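Local coordinates for protein vibralactone Cyclase (Boreostereum vibrans, PDB 6KD0) that catalyses the cyclization that forms the fused bicyclic beta-lactone of vibralactone, using a hydrolase-type alpha/beta fold, at residues L35-R39 against L136-S140; D62-D68 against R81-S87; F274-C278 against F326-T330; Y69-V73 against A151-W155. All blocks are in the same frame, centred on the assembly; numbering follows the deposited sequence.

Interaction 1: residues L35-R39 against L136-S140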
# COMPACT_ATOMS: atom_id res chain seq x y z
N LEU A 35 16.88 12.33 -5.96
CA LEU A 35 16.33 10.97 -5.91
C LEU A 35 17.32 9.97 -5.32
O LEU A 35 16.94 9.11 -4.50
CB LEU A 35 15.90 10.52 -7.30
CG LEU A 35 15.24 9.14 -7.34
CD1 LEU A 35 14.11 9.01 -6.30
CD2 LEU A 35 14.71 8.88 -8.72
N GLU A 36 18.60 10.06 -5.70
CA GLU A 36 19.58 9.10 -5.20
C GLU A 36 19.72 9.20 -3.69
O GLU A 36 19.88 8.17 -3.02
CB GLU A 36 20.93 9.28 -5.87
CG GLU A 36 21.63 10.59 -5.58
CD GLU A 36 21.36 11.65 -6.64
OE1 GLU A 36 22.18 12.61 -6.72
OE2 GLU A 36 20.35 11.54 -7.38
N ALA A 37 19.61 10.41 -3.13
CA ALA A 37 19.69 10.55 -1.68
C ALA A 37 18.45 9.98 -0.99
O ALA A 37 18.55 9.43 0.11
CB ALA A 37 19.88 12.02 -1.29
N ARG A 38 17.28 10.07 -1.63
CA ARG A 38 16.08 9.48 -1.04
C ARG A 38 16.13 7.95 -1.06
O ARG A 38 15.79 7.29 -0.07
CB ARG A 38 14.85 10.01 -1.79
CG ARG A 38 14.62 11.51 -1.58
CD ARG A 38 13.75 12.13 -2.68
NE ARG A 38 13.62 13.58 -2.52
CZ ARG A 38 12.75 14.18 -1.70
NH1 ARG A 38 11.92 13.47 -0.95
NH2 ARG A 38 12.73 15.51 -1.64
N ARG A 39 16.54 7.38 -2.19
CA ARG A 39 16.75 5.93 -2.25
C ARG A 39 17.77 5.48 -1.21
O ARG A 39 17.56 4.49 -0.49
CB ARG A 39 17.19 5.54 -3.65
CG ARG A 39 16.09 5.68 -4.69
CD ARG A 39 16.58 5.49 -6.14
NE ARG A 39 15.45 5.34 -7.06
CZ ARG A 39 15.51 5.40 -8.39
NH1 ARG A 39 16.68 5.61 -9.00
NH2 ARG A 39 14.40 5.23 -9.10
N LEU A 136 10.58 0.83 -11.04
CA LEU A 136 10.50 2.16 -10.45
C LEU A 136 10.57 3.26 -11.49
O LEU A 136 11.20 3.12 -12.54
CB LEU A 136 11.65 2.37 -9.45
CG LEU A 136 11.68 1.34 -8.31
CD1 LEU A 136 12.87 1.61 -7.40
CD2 LEU A 136 10.37 1.38 -7.55
N THR A 137 9.94 4.39 -11.15
CA THR A 137 10.13 5.64 -11.87
C THR A 137 11.41 6.31 -11.37
O THR A 137 11.91 5.99 -10.29
CB THR A 137 8.93 6.57 -11.65
OG1 THR A 137 8.85 6.90 -10.26
CG2 THR A 137 7.63 5.89 -12.11
N PRO A 138 11.97 7.27 -12.13
CA PRO A 138 11.59 7.70 -13.48
C PRO A 138 12.15 6.82 -14.58
O PRO A 138 11.79 7.04 -15.73
CB PRO A 138 12.19 9.10 -13.57
CG PRO A 138 13.43 9.03 -12.73
CD PRO A 138 13.08 8.07 -11.59
N GLU A 139 13.02 5.87 -14.24
CA GLU A 139 13.62 5.00 -15.25
C GLU A 139 12.56 4.28 -16.08
O GLU A 139 12.74 4.09 -17.30
CB GLU A 139 14.57 3.99 -14.59
CG GLU A 139 15.83 4.61 -14.01
CD GLU A 139 15.67 5.09 -12.58
OE1 GLU A 139 14.54 5.04 -12.03
OE2 GLU A 139 16.69 5.53 -11.99
N SER A 140 11.47 3.86 -15.46
CA SER A 140 10.31 3.33 -16.17
C SER A 140 9.12 4.24 -15.90
O SER A 140 8.80 4.48 -14.74
CB SER A 140 9.97 1.91 -15.71
OG SER A 140 11.00 0.98 -15.99
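A two-bond, end-on salt bridge joins the first turn of helix 35-54 to the loop between strand 128-132 and helix 144-158 of the alpha/beta hydrolase fold, with Arg39 on the helix and Glu139 on the loop. Arg39 NH1 donates to Glu139 OE2 at 3.0 Å and Arg39 NH2 to Glu139 OE1 at 2.9 Å. Both bonds are nearly straight, the N-H...O angle being at least 171°, and each oxygen is met on its syn side. The guanidinium and carboxylate planes lie only 21° apart, an almost flat pairing. The arginine chain runs extended from CG to NE, whereas the glutamate bends at chi2 (88°), and this fold of the chain brings its carboxylate back to the arginine. Arg39 NH2 also donates to Ala107 O, which ties the same group to a second loop. Thr137 O stands 2.9 Å from Arg39 NH2, but the angle is too poor for a hydrogen bond; its partial negative charge would probably still suit the cation.

An apolar pair, Leu35 and Pro138, lies on one side of the guanidinium. Leu35 CD2 is over the centre of that face of Arg39, 3.6 Å above its plane, and would hinder the group from tipping that way. Helix 239-249 packs nearby, its Trp244 touching Leu35 and its Leu248 touching Pro138. The peptide bond before Pro138 is cis. Leu35 and Pro138 reach toward each other tip to tip, and Leu35 CD2 meets Pro138 CD at 3.4 Å, closer than usual for two carbons.

Interaction 2: residues D62-D68 against R81-S87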
# COMPACT_ATOMS: atom_id res chain seq x y z
N ASP A 62 11.66 -21.70 12.49
CA ASP A 62 10.91 -22.90 12.14
C ASP A 62 9.49 -22.61 11.70
O ASP A 62 8.83 -23.49 11.14
CB ASP A 62 10.87 -23.85 13.33
CG ASP A 62 10.32 -23.19 14.57
OD1 ASP A 62 11.05 -22.36 15.15
OD2 ASP A 62 9.16 -23.46 14.94
N ARG A 63 8.98 -21.40 11.95
CA ARG A 63 7.56 -21.12 11.78
C ARG A 63 7.22 -20.53 10.42
O ARG A 63 6.04 -20.34 10.12
CB ARG A 63 7.09 -20.18 12.90
CG ARG A 63 7.13 -20.83 14.29
CD ARG A 63 6.48 -19.94 15.34
NE ARG A 63 5.03 -19.89 15.20
CZ ARG A 63 4.19 -20.76 15.75
NH1 ARG A 63 4.65 -21.76 16.48
NH2 ARG A 63 2.89 -20.63 15.55
N TYR A 64 8.22 -20.24 9.60
CA TYR A 64 7.95 -19.73 8.26
C TYR A 64 9.16 -20.02 7.39
O TYR A 64 10.27 -20.22 7.88
CB TYR A 64 7.64 -18.23 8.27
CG TYR A 64 8.87 -17.41 8.58
CD1 TYR A 64 9.26 -17.20 9.89
CD2 TYR A 64 9.66 -16.88 7.56
CE1 TYR A 64 10.39 -16.46 10.19
CE2 TYR A 64 10.80 -16.14 7.85
CZ TYR A 64 11.15 -15.93 9.16
OH TYR A 64 12.28 -15.21 9.46
N ARG A 65 8.95 -20.00 6.08
CA ARG A 65 10.06 -20.06 5.15
C ARG A 65 9.81 -19.05 4.05
O ARG A 65 8.68 -18.60 3.82
CB ARG A 65 10.26 -21.47 4.55
CG ARG A 65 9.07 -21.97 3.75
CD ARG A 65 9.24 -23.43 3.34
NE ARG A 65 8.11 -23.87 2.52
CZ ARG A 65 8.08 -23.78 1.19
NH1 ARG A 65 9.13 -23.28 0.55
NH2 ARG A 65 7.02 -24.20 0.52
N LEU A 66 10.90 -18.67 3.39
CA LEU A 66 10.89 -17.71 2.29
C LEU A 66 11.19 -18.44 1.00
O LEU A 66 12.03 -19.33 0.98
CB LEU A 66 11.94 -16.63 2.49
CG LEU A 66 11.92 -15.94 3.85
CD1 LEU A 66 13.07 -14.96 3.96
CD2 LEU A 66 10.59 -15.26 4.05
N GLU A 67 10.54 -18.03 -0.09
CA GLU A 67 10.86 -18.54 -1.41
C GLU A 67 10.93 -17.38 -2.38
O GLU A 67 9.98 -16.59 -2.49
CB GLU A 67 9.82 -19.57 -1.86
CG GLU A 67 10.15 -20.24 -3.17
CD GLU A 67 10.77 -21.62 -2.99
OE1 GLU A 67 10.05 -22.56 -2.58
OE2 GLU A 67 11.98 -21.76 -3.27
N ASP A 68 12.05 -17.24 -3.08
CA ASP A 68 12.23 -16.17 -4.05
C ASP A 68 12.05 -16.71 -5.45
O ASP A 68 12.49 -17.82 -5.77
CB ASP A 68 13.60 -15.52 -3.91
CG ASP A 68 13.71 -14.67 -2.66
OD1 ASP A 68 12.99 -13.65 -2.57
OD2 ASP A 68 14.50 -15.03 -1.76
N ARG A 81 8.99 -12.30 -3.86
CA ARG A 81 9.27 -13.07 -2.66
C ARG A 81 7.96 -13.54 -2.04
O ARG A 81 7.00 -12.77 -1.93
CB ARG A 81 10.07 -12.26 -1.65
CG ARG A 81 10.18 -12.92 -0.26
CD ARG A 81 11.28 -12.27 0.58
NE ARG A 81 12.60 -12.73 0.17
CZ ARG A 81 13.72 -12.57 0.88
NH1 ARG A 81 13.69 -11.96 2.05
NH2 ARG A 81 14.86 -13.04 0.40
N THR A 82 7.94 -14.81 -1.61
CA THR A 82 6.79 -15.40 -0.94
C THR A 82 7.19 -15.79 0.48
O THR A 82 8.33 -16.22 0.73
CB THR A 82 6.25 -16.63 -1.71
OG1 THR A 82 7.23 -17.67 -1.72
CG2 THR A 82 5.91 -16.25 -3.15
N TYR A 83 6.22 -15.64 1.38
CA TYR A 83 6.36 -15.80 2.82
C TYR A 83 5.34 -16.86 3.20
O TYR A 83 4.13 -16.61 3.10
CB TYR A 83 6.08 -14.48 3.56
CG TYR A 83 6.94 -13.31 3.13
CD1 TYR A 83 6.70 -12.64 1.93
CD2 TYR A 83 8.00 -12.87 3.93
CE1 TYR A 83 7.49 -11.58 1.53
CE2 TYR A 83 8.80 -11.80 3.54
CZ TYR A 83 8.53 -11.16 2.33
OH TYR A 83 9.33 -10.11 1.93
N ILE A 84 5.82 -18.03 3.61
CA ILE A 84 5.01 -19.24 3.69
C ILE A 84 5.04 -19.72 5.14
O ILE A 84 6.12 -19.97 5.67
CB ILE A 84 5.56 -20.33 2.75
CG1 ILE A 84 5.68 -19.76 1.33
CG2 ILE A 84 4.70 -21.60 2.85
CD1 ILE A 84 6.70 -20.47 0.46
N PRO A 85 3.88 -19.83 5.81
CA PRO A 85 3.87 -20.37 7.18
C PRO A 85 4.21 -21.85 7.19
O PRO A 85 3.78 -22.61 6.32
CB PRO A 85 2.44 -20.14 7.66
CG PRO A 85 1.63 -19.87 6.45
CD PRO A 85 2.54 -19.46 5.33
N THR A 86 4.99 -22.25 8.19
CA THR A 86 5.44 -23.63 8.31
C THR A 86 5.37 -24.12 9.74
O THR A 86 6.19 -24.94 10.15
CB THR A 86 6.87 -23.82 7.80
OG1 THR A 86 7.78 -23.08 8.61
CG2 THR A 86 7.02 -23.41 6.36
N SER A 87 4.42 -23.61 10.53
CA SER A 87 4.26 -24.09 11.90
C SER A 87 3.28 -25.25 12.03
O SER A 87 3.33 -25.98 13.03
CB SER A 87 3.83 -22.95 12.83
OG SER A 87 2.63 -22.33 12.39
O HOH W 1 3.80 -20.08 11.28
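Arg81 and Asp68 meet side-on: Arg81 NE donates to Asp68 OD1 at 2.9 Å and Arg81 NH2 to Asp68 OD2 at 3.0 Å, with the guanidinium and carboxylate planes turned 38° apart. A bend at chi3 (-78°) brings the arginine head round to the acid. Leu66 CD1 rests over one face of this guanidinium, 3.6 Å above its plane, while Leu66 CD2 touches Tyr83 CD2. Asp115 takes Arg81 NH1, and His79 bonds to Asp68 OD1. Replacing Arg81 by an alanine would probably leave the Asp68 charge without its two-bond mate and uncover one side of Leu66.

Arg81, Asp68, Leu66 and Tyr83 lie on one face of the antiparallel beta hairpin 64-73/76-85, whose backbones exchange paired bonds at Arg65-Ile84 and Glu67-Thr82. On the other face, Ile84 CD1 sits 3.5 Å above the Arg65 guanidinium plane, and Thr86 CG2 lies at that group's edge. Glu67 and Thr82 run side by side; Glu67 O accepts from both Thr82 N and Thr82 OG1. At the open end Thr86 OG1 donates to Asp62 O at 2.8 Å, while Ser87 CB lies over the Arg63 guanidinium, whose NE is paired with Asp123 of helix 115-125.

Interaction 3: residues F274-C278 against F326-T330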
# COMPACT_ATOMS: atom_id res chain seq x y z
N PHE A 274 -10.59 -1.97 3.11
CA PHE A 274 -10.14 -1.45 4.39
C PHE A 274 -9.14 -0.34 4.10
O PHE A 274 -8.06 -0.61 3.55
CB PHE A 274 -9.54 -2.56 5.25
CG PHE A 274 -9.23 -2.14 6.68
CD1 PHE A 274 -8.02 -1.55 7.01
CD2 PHE A 274 -10.13 -2.41 7.70
CE1 PHE A 274 -7.74 -1.19 8.32
CE2 PHE A 274 -9.86 -2.06 9.02
CZ PHE A 274 -8.66 -1.44 9.33
N PHE A 275 -9.49 0.89 4.47
CA PHE A 275 -8.75 2.08 4.09
C PHE A 275 -8.16 2.72 5.33
O PHE A 275 -8.86 2.91 6.33
CB PHE A 275 -9.69 3.06 3.37
CG PHE A 275 -8.97 4.09 2.56
CD1 PHE A 275 -8.35 5.16 3.17
CD2 PHE A 275 -8.93 3.99 1.17
CE1 PHE A 275 -7.69 6.12 2.42
CE2 PHE A 275 -8.27 4.95 0.41
CZ PHE A 275 -7.65 6.00 1.04
N MET A 276 -6.86 3.02 5.29
CA MET A 276 -6.18 3.62 6.42
C MET A 276 -5.62 4.97 5.99
O MET A 276 -4.93 5.05 4.98
CB MET A 276 -5.06 2.71 6.92
CG MET A 276 -5.54 1.33 7.22
SD MET A 276 -4.24 0.30 7.89
CE MET A 276 -4.15 0.95 9.56
N SER A 277 -5.89 6.00 6.78
CA SER A 277 -5.54 7.37 6.42
C SER A 277 -4.73 8.01 7.54
O SER A 277 -4.97 7.75 8.72
CB SER A 277 -6.80 8.20 6.15
OG SER A 277 -6.48 9.49 5.61
N CYS A 278 -3.78 8.86 7.15
CA CYS A 278 -3.06 9.71 8.09
C CYS A 278 -3.60 11.13 7.97
O CYS A 278 -3.80 11.63 6.85
CB CYS A 278 -1.55 9.67 7.83
SG CYS A 278 -0.82 8.07 8.20
N PHE A 326 -0.89 1.42 14.66
CA PHE A 326 -1.16 1.45 13.23
C PHE A 326 -0.86 0.10 12.57
O PHE A 326 -1.65 -0.41 11.77
CB PHE A 326 -0.33 2.58 12.58
CG PHE A 326 -0.73 2.90 11.15
CD1 PHE A 326 -0.32 2.10 10.09
CD2 PHE A 326 -1.51 4.01 10.87
CE1 PHE A 326 -0.70 2.40 8.76
CE2 PHE A 326 -1.89 4.33 9.56
CZ PHE A 326 -1.48 3.52 8.51
N GLN A 327 0.28 -0.51 12.91
CA GLN A 327 0.57 -1.81 12.30
C GLN A 327 -0.39 -2.88 12.81
O GLN A 327 -0.84 -3.75 12.03
CB GLN A 327 2.02 -2.23 12.54
CG GLN A 327 2.38 -3.52 11.79
CD GLN A 327 2.32 -3.38 10.27
OE1 GLN A 327 2.27 -2.27 9.73
NE2 GLN A 327 2.34 -4.51 9.58
N GLU A 328 -0.75 -2.83 14.10
CA GLU A 328 -1.71 -3.79 14.65
C GLU A 328 -3.06 -3.67 13.97
O GLU A 328 -3.71 -4.68 13.69
CB GLU A 328 -1.86 -3.58 16.16
CG GLU A 328 -0.64 -4.00 16.98
CD GLU A 328 -0.70 -3.46 18.42
OE1 GLU A 328 -1.79 -3.00 18.83
OE2 GLU A 328 0.34 -3.50 19.12
N GLU A 329 -3.51 -2.44 13.71
CA GLU A 329 -4.78 -2.24 13.03
C GLU A 329 -4.71 -2.61 11.55
O GLU A 329 -5.71 -3.04 10.97
CB GLU A 329 -5.25 -0.80 13.21
CG GLU A 329 -6.62 -0.54 12.56
CD GLU A 329 -7.37 0.60 13.23
OE1 GLU A 329 -8.61 0.68 13.04
OE2 GLU A 329 -6.73 1.41 13.94
N THR A 330 -3.53 -2.45 10.92
CA THR A 330 -3.32 -3.01 9.59
C THR A 330 -3.59 -4.50 9.59
O THR A 330 -4.34 -5.03 8.75
CB THR A 330 -1.88 -2.75 9.11
OG1 THR A 330 -1.65 -1.34 8.98
CG2 THR A 330 -1.61 -3.44 7.77
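A buried Met-aromatic contact joins Met276, on strand 273-278 of the central sheet, to Phe326, on the helix 321-338, near a probable Ser-His-Asp triad that the Cys278 side chain touches. Met276 CE stands over the centre of the Phe326 ring, 3.8 Å from its centroid and 10° off the normal, which makes it a CH-pi contact over the face. The sulfur takes an oblique place: Met276 SD is 4.7 Å from the same centroid. A turn at chi3 (75°) bends the methyl out of line with the chain and over the ring. Cys278 SG meets the ring obliquely too, with Phe326 CE2 at 4.1 Å. With an alanine in place of Phe326, the Met276 methyl would probably lose its aromatic platform and be freer to turn, and a gap would be likely to open beside Cys278.

Met276 SD also passes 3.3 Å from Thr330 OG1. That hydroxyl donates to Phe326 O at 2.9 Å, and Thr330 N reaches the same carbonyl oxygen from the other face of its plane, so two bonds grip one buried acceptor. At the start of the strand the Phe274 ring presents its edge to Glu329, Phe274 CZ lying 3.9 Å from Glu329 CG. The Glu329 carboxylate is held by Thr304 on strand 301-307.

Strand and helix segments run nearly antiparallel, at 166°. Strands 203-207 and 301-307 flank strand 273-278 in the sheet, and their Gln207 and Tyr306 also touch Phe326, so the helix packs across three neighbouring strands.

Interaction 4: residues Y69-V73 against A151-W155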
# COMPACT_ATOMS: atom_id res chain seq x y z
N TYR A 69 11.40 -15.91 -6.29
CA TYR A 69 11.11 -16.25 -7.67
C TYR A 69 11.55 -15.11 -8.56
O TYR A 69 11.70 -13.96 -8.12
CB TYR A 69 9.62 -16.52 -7.88
CG TYR A 69 9.08 -17.71 -7.16
CD1 TYR A 69 8.61 -17.60 -5.87
CD2 TYR A 69 9.03 -18.95 -7.78
CE1 TYR A 69 8.08 -18.69 -5.20
CE2 TYR A 69 8.52 -20.06 -7.12
CZ TYR A 69 8.05 -19.92 -5.83
OH TYR A 69 7.53 -20.99 -5.15
N TYR A 70 11.69 -15.43 -9.84
CA TYR A 70 12.02 -14.49 -10.89
C TYR A 70 11.02 -14.75 -12.01
O TYR A 70 11.08 -15.80 -12.65
CB TYR A 70 13.45 -14.73 -11.35
CG TYR A 70 14.20 -13.55 -11.86
CD1 TYR A 70 14.25 -12.36 -11.14
CD2 TYR A 70 14.91 -13.64 -13.06
CE1 TYR A 70 14.96 -11.28 -11.62
CE2 TYR A 70 15.63 -12.57 -13.54
CZ TYR A 70 15.65 -11.39 -12.83
OH TYR A 70 16.36 -10.32 -13.32
N ILE A 71 10.07 -13.83 -12.22
CA ILE A 71 8.94 -14.11 -13.13
C ILE A 71 8.98 -13.19 -14.35
O ILE A 71 9.50 -12.08 -14.26
CB ILE A 71 7.59 -14.00 -12.39
CG1 ILE A 71 7.24 -12.55 -12.07
CG2 ILE A 71 7.59 -14.86 -11.13
CD1 ILE A 71 5.82 -12.36 -11.60
N PRO A 72 8.47 -13.61 -15.51
CA PRO A 72 8.54 -12.73 -16.68
C PRO A 72 7.50 -11.63 -16.59
O PRO A 72 6.36 -11.86 -16.17
CB PRO A 72 8.25 -13.68 -17.85
CG PRO A 72 7.35 -14.70 -17.26
CD PRO A 72 7.82 -14.89 -15.83
N VAL A 73 7.91 -10.41 -16.96
CA VAL A 73 7.00 -9.29 -17.18
C VAL A 73 7.40 -8.66 -18.52
O VAL A 73 8.36 -9.11 -19.16
CB VAL A 73 7.06 -8.25 -16.04
CG1 VAL A 73 6.66 -8.89 -14.73
CG2 VAL A 73 8.45 -7.65 -15.94
N ALA A 151 1.00 -8.19 -13.44
CA ALA A 151 1.61 -9.46 -13.84
C ALA A 151 1.93 -10.33 -12.63
O ALA A 151 1.73 -11.55 -12.64
CB ALA A 151 2.86 -9.19 -14.67
N GLY A 152 2.44 -9.70 -11.57
CA GLY A 152 2.72 -10.43 -10.34
C GLY A 152 1.47 -10.99 -9.71
O GLY A 152 1.48 -12.09 -9.16
N LEU A 153 0.36 -10.23 -9.78
CA LEU A 153 -0.91 -10.68 -9.22
C LEU A 153 -1.41 -11.90 -9.98
O LEU A 153 -1.88 -12.87 -9.38
CB LEU A 153 -1.93 -9.55 -9.26
CG LEU A 153 -3.30 -9.80 -8.60
CD1 LEU A 153 -3.12 -10.00 -7.09
CD2 LEU A 153 -4.29 -8.67 -8.87
N LYS A 154 -1.27 -11.87 -11.31
CA LYS A 154 -1.67 -13.01 -12.12
C LYS A 154 -0.80 -14.22 -11.82
O LYS A 154 -1.31 -15.34 -11.68
CB LYS A 154 -1.58 -12.66 -13.61
CG LYS A 154 -2.69 -11.75 -14.12
CD LYS A 154 -2.54 -11.50 -15.63
CE LYS A 154 -2.90 -12.75 -16.43
NZ LYS A 154 -2.69 -12.56 -17.90
N TRP A 155 0.51 -14.00 -11.69
CA TRP A 155 1.42 -15.09 -11.39
C TRP A 155 1.06 -15.73 -10.06
O TRP A 155 0.99 -16.96 -9.94
CB TRP A 155 2.87 -14.59 -11.38
CG TRP A 155 3.83 -15.69 -11.08
CD1 TRP A 155 4.44 -16.51 -11.99
CD2 TRP A 155 4.28 -16.11 -9.79
NE1 TRP A 155 5.24 -17.42 -11.34
CE2 TRP A 155 5.17 -17.19 -9.99
CE3 TRP A 155 4.03 -15.69 -8.48
CZ2 TRP A 155 5.80 -17.85 -8.93
CZ3 TRP A 155 4.66 -16.34 -7.43
CH2 TRP A 155 5.53 -17.41 -7.66
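Ile71 and Trp155 form the tight part of this contact between strand 64-73 and helix 144-158. Ile71 CG2 lies over the face of the indole, 3.5 Å from the centroid of its five-membered ring and 10° off the normal, a close CH-pi contact. The other branch of the isoleucine reaches the helix itself: Ile71 CD1 touches Trp155 CB at 3.7 Å and Gly152 CA at 3.9 Å. Trp155 has CG anti to its amide nitrogen (chi1 -180°), which carries the indole across to the strand. There its six-membered ring turns an edge to the face of Tyr69. Trp155 CH2 sits over the centre of the phenol ring, with the two ring centroids 4.7 Å apart and the planes at 57°.

Toward the end of the strand the packing thins. Val73 CG1 and Ala151 CB, on partly exposed residues, meet at 3.8 Å, and no hydrogen bond crosses between the segments.

Strand 64-73, on which helix 144-158 packs here, is the outermost strand on this side of the sheet. Tyr69 and Ile71 also touch its partner strand 76-85, at Thr82 and at Met78 and Val80, so the side chains that meet the helix are also backed by the second strand of the hairpin.

How the interactions relate
From the N terminus, helix 35-54 opens the loop that interaction 1 closes at 136-140, beside the lead-in to helix 144-158. Within that loop lies the whole of interaction 2, a short closure that pairs the two hairpin strands. Interaction 4 starts on strand 64-73, inside both loops, and ends on helix 144-158, beyond them, so it crosses interactions 1 and 2. Interactions 2 and 4 touch, Thr82 OG1 lying 3.7 Å from Tyr69 CE1. Interaction 3 follows in series and ties helix 321-338 to the far part of the same sheet; its nearest atoms are about 11 Å from interaction 2 and about 17 Å from interaction 1.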